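Local coordinates for protein CPn_0803/CP_1068/CPj0803/CpB0832 (Chlamydophila pneumoniae, PDB 3Q9D) that is of unknown function but is a coiled-coil protein probably associated with the needle tip of the type III secretion system, at residues G99-E104 against S115-F120. Numbering follows the deposited sequence.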
ATOM      1  N   GLY A  99      25.460  16.768 -15.588  1.00 30.04           N
ATOM      2  CA  GLY A  99      25.219  18.095 -16.145  1.00 26.54           C
ATOM      3  C   GLY A  99      26.377  18.656 -16.977  1.00 28.28           C
ATOM      4  O   GLY A  99      26.486  19.876 -17.181  1.00 29.38           O
ATOM      5  N   LYS A 100      27.240  17.771 -17.472  1.00 25.56           N
ATOM      6  CA  LYS A 100      28.461  18.187 -18.180  1.00 31.11           C
ATOM      7  C   LYS A 100      28.403  17.807 -19.654  1.00 28.30           C
ATOM      8  O   LYS A 100      27.994  16.689 -20.005  1.00 27.42           O
ATOM      9  CB  LYS A 100      29.680  17.547 -17.500  1.00 46.58           C
ATOM     10  CG  LYS A 100      31.009  17.671 -18.243  1.00 59.02           C
ATOM     11  CD  LYS A 100      31.426  19.127 -18.463  1.00 72.40           C
ATOM     12  CE  LYS A 100      32.949  19.272 -18.606  1.00 74.65           C
ATOM     13  NZ  LYS A 100      33.532  18.402 -19.671  1.00 75.03           N
ATOM     14  N   LEU A 101      28.779  18.746 -20.519  1.00 28.83           N
ATOM     15  CA  LEU A 101      28.777  18.524 -21.965  1.00 29.63           C
ATOM     16  C   LEU A 101      30.210  18.226 -22.422  1.00 36.77           C
ATOM     17  O   LEU A 101      31.091  19.101 -22.350  1.00 31.55           O
ATOM     18  CB  LEU A 101      28.217  19.750 -22.706  1.00 31.58           C
ATOM     19  CG  LEU A 101      26.739  20.082 -22.452  1.00 31.44           C
ATOM     20  CD1 LEU A 101      26.295  21.262 -23.288  1.00 34.49           C
ATOM     21  CD2 LEU A 101      25.853  18.881 -22.742  1.00 30.68           C
ATOM     22  N   THR A 102      30.443  17.001 -22.902  1.00 30.69           N
ATOM     23  CA  THR A 102      31.816  16.549 -23.143  1.00 34.06           C
ATOM     24  C   THR A 102      32.282  16.787 -24.570  1.00 40.30           C
ATOM     25  O   THR A 102      33.370  16.359 -24.949  1.00 38.19           O
ATOM     26  CB  THR A 102      32.005  15.068 -22.783  1.00 37.10           C
ATOM     27  OG1 THR A 102      31.167  14.255 -23.628  1.00 36.45           O
ATOM     28  CG2 THR A 102      31.661  14.832 -21.299  1.00 33.32           C
ATOM     29  N   GLN A 103      31.451  17.457 -25.365  1.00 38.24           N
ATOM     30  CA  GLN A 103      31.902  17.994 -26.645  1.00 34.30           C
ATOM     31  C   GLN A 103      31.036  19.173 -27.052  1.00 33.10           C
ATOM     32  O   GLN A 103      29.898  19.324 -26.577  1.00 27.83           O
ATOM     33  CB  GLN A 103      31.877  16.926 -27.732  1.00 36.58           C
ATOM     34  CG  GLN A 103      30.573  16.175 -27.803  1.00 42.20           C
ATOM     35  CD  GLN A 103      30.390  15.441 -29.121  1.00 56.70           C
ATOM     36  OE1 GLN A 103      31.300  15.384 -29.950  1.00 54.50           O
ATOM     37  NE2 GLN A 103      29.203  14.876 -29.321  1.00 64.71           N
ATOM     38  N   GLU A 104      31.586  20.023 -27.912  1.00 27.33           N
ATOM     39  CA  GLU A 104      30.837  21.163 -28.447  1.00 33.83           C
ATOM     40  C   GLU A 104      29.642  20.671 -29.279  1.00 33.67           C
ATOM     41  O   GLU A 104      29.762  19.742 -30.083  1.00 35.36           O
ATOM     42  CB  GLU A 104      31.758  22.049 -29.295  1.00 34.46           C
ATOM     43  CG  GLU A 104      31.098  23.310 -29.882  1.00 40.50           C
ATOM     44  CD  GLU A 104      31.017  24.486 -28.894  1.00 49.96           C
ATOM     45  OE1 GLU A 104      31.559  24.374 -27.765  1.00 45.22           O
ATOM     46  OE2 GLU A 104      30.414  25.528 -29.257  1.00 47.85           O
ATOM     47  N   SER A 115      18.127  21.949 -22.043  1.00 19.98           N
ATOM     48  CA  SER A 115      16.742  21.722 -21.650  1.00 18.68           C
ATOM     49  C   SER A 115      16.610  20.347 -20.970  1.00 24.87           C
ATOM     50  O   SER A 115      15.910  20.203 -19.954  1.00 23.04           O
ATOM     51  CB  SER A 115      15.823  21.800 -22.876  1.00 22.20           C
ATOM     52  OG  SER A 115      14.489  21.519 -22.522  1.00 25.63           O
ATOM     53  N   LEU A 116      17.281  19.343 -21.532  1.00 21.68           N
ATOM     54  CA  LEU A 116      17.248  17.986 -20.971  1.00 23.45           C
ATOM     55  C   LEU A 116      17.898  17.954 -19.597  1.00 17.82           C
ATOM     56  O   LEU A 116      17.422  17.276 -18.678  1.00 18.75           O
ATOM     57  CB  LEU A 116      17.973  16.996 -21.880  1.00 21.07           C
ATOM     58  CG  LEU A 116      17.277  16.636 -23.199  1.00 27.12           C
ATOM     59  CD1 LEU A 116      18.192  15.705 -24.011  1.00 25.32           C
ATOM     60  CD2 LEU A 116      15.878  16.006 -22.972  1.00 20.62           C
ATOM     61  N   ILE A 117      18.980  18.703 -19.450  1.00 17.18           N
ATOM     62  CA  ILE A 117      19.663  18.783 -18.164  1.00 19.22           C
ATOM     63  C   ILE A 117      18.724  19.395 -17.126  1.00 25.13           C
ATOM     64  O   ILE A 117      18.552  18.855 -16.026  1.00 23.24           O
ATOM     65  CB  ILE A 117      20.968  19.609 -18.265  1.00 18.22           C
ATOM     66  CG1 ILE A 117      22.020  18.815 -19.053  1.00 16.63           C
ATOM     67  CG2 ILE A 117      21.497  19.933 -16.878  1.00 24.63           C
ATOM     68  CD1 ILE A 117      23.314  19.632 -19.363  1.00 19.56           C
ATOM     69  N   ALA A 118      18.096  20.513 -17.491  1.00 23.24           N
ATOM     70  CA  ALA A 118      17.199  21.211 -16.584  1.00 26.56           C
ATOM     71  C   ALA A 118      16.022  20.320 -16.208  1.00 24.85           C
ATOM     72  O   ALA A 118      15.636  20.251 -15.045  1.00 24.24           O
ATOM     73  CB  ALA A 118      16.702  22.528 -17.210  1.00 25.13           C
ATOM     74  N   GLU A 119      15.449  19.630 -17.187  1.00 19.05           N
ATOM     75  CA  GLU A 119      14.283  18.799 -16.905  1.00 22.43           C
ATOM     76  C   GLU A 119      14.609  17.499 -16.136  1.00 22.99           C
ATOM     77  O   GLU A 119      13.841  17.049 -15.279  1.00 23.94           O
ATOM     78  CB  GLU A 119      13.527  18.493 -18.201  1.00 19.72           C
ATOM     79  CG  GLU A 119      12.174  17.791 -17.976  1.00 22.68           C
ATOM     80  CD  GLU A 119      11.302  17.802 -19.232  1.00 32.66           C
ATOM     81  OE1 GLU A 119      11.712  18.430 -20.236  1.00 32.84           O
ATOM     82  OE2 GLU A 119      10.203  17.199 -19.216  1.00 31.92           O
ATOM     83  N   PHE A 120      15.755  16.897 -16.409  1.00 20.80           N
ATOM     84  CA  PHE A 120      15.946  15.503 -15.984  1.00 20.29           C
ATOM     85  C   PHE A 120      17.082  15.220 -15.044  1.00 20.70           C
ATOM     86  O   PHE A 120      17.119  14.145 -14.450  1.00 21.11           O
ATOM     87  CB  PHE A 120      16.053  14.581 -17.211  1.00 19.29           C
ATOM     88  CG  PHE A 120      14.805  14.551 -18.019  1.00 20.00           C
ATOM     89  CD1 PHE A 120      13.652  13.981 -17.491  1.00 21.63           C
ATOM     90  CD2 PHE A 120      14.762  15.116 -19.272  1.00 18.87           C
ATOM     91  CE1 PHE A 120      12.490  13.956 -18.206  1.00 21.56           C
ATOM     92  CE2 PHE A 120      13.583  15.112 -20.010  1.00 19.45           C
ATOM     93  CZ  PHE A 120      12.443  14.513 -19.479  1.00 17.90           C
TER
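I117 reaches out from helix 107-133 to the carbonyl of G99 and the tip of L101, a small surface contact within a helix-loop-helix unit. Just past the end of helix 86-98, G99, with its positive phi of 64°, takes the chain out of helical geometry, and the connecting loop then passes I117 before the second helix begins. The backbones come nearest at G99 and I117, with their CA atoms 6.0 Å apart, and just 117 Å² is buried in all.

From its CB, which points toward the loop, the I117 side chain divides into two branches. CG2, anti to the backbone N, approaches the alpha carbon of the glycine, 4.2 Å from G99 CA. The longer branch leaves beside the backbone N (chi1 -71°). Its CG1 remains 4.4 Å from G99 CA, and the extended chi2 of 173° carries CD1 onward between the glycine and the leucine. There the methyl lies 3.9 Å from G99 O and 4.0 Å from G99 C. This is van der Waals contact with a peptide group, and apolar contact follows on another flank of the same methyl, where L101 bends its tip inward.

I117 also touches M95 of helix 86-98, while L101 rests on A113 and H114, one turn back along the helix that bears I117. On helix 107-133, L116 and F120 pack against helix 48-61, and A118 O accepts a hydrogen bond from K59 of a second subunit, so this helix contacts both helix 48-61 and a second subunit. Between loop and helix, the apolar pair is made by single methyls, I117 CD1 lying 4.3 Å from L101 CD2.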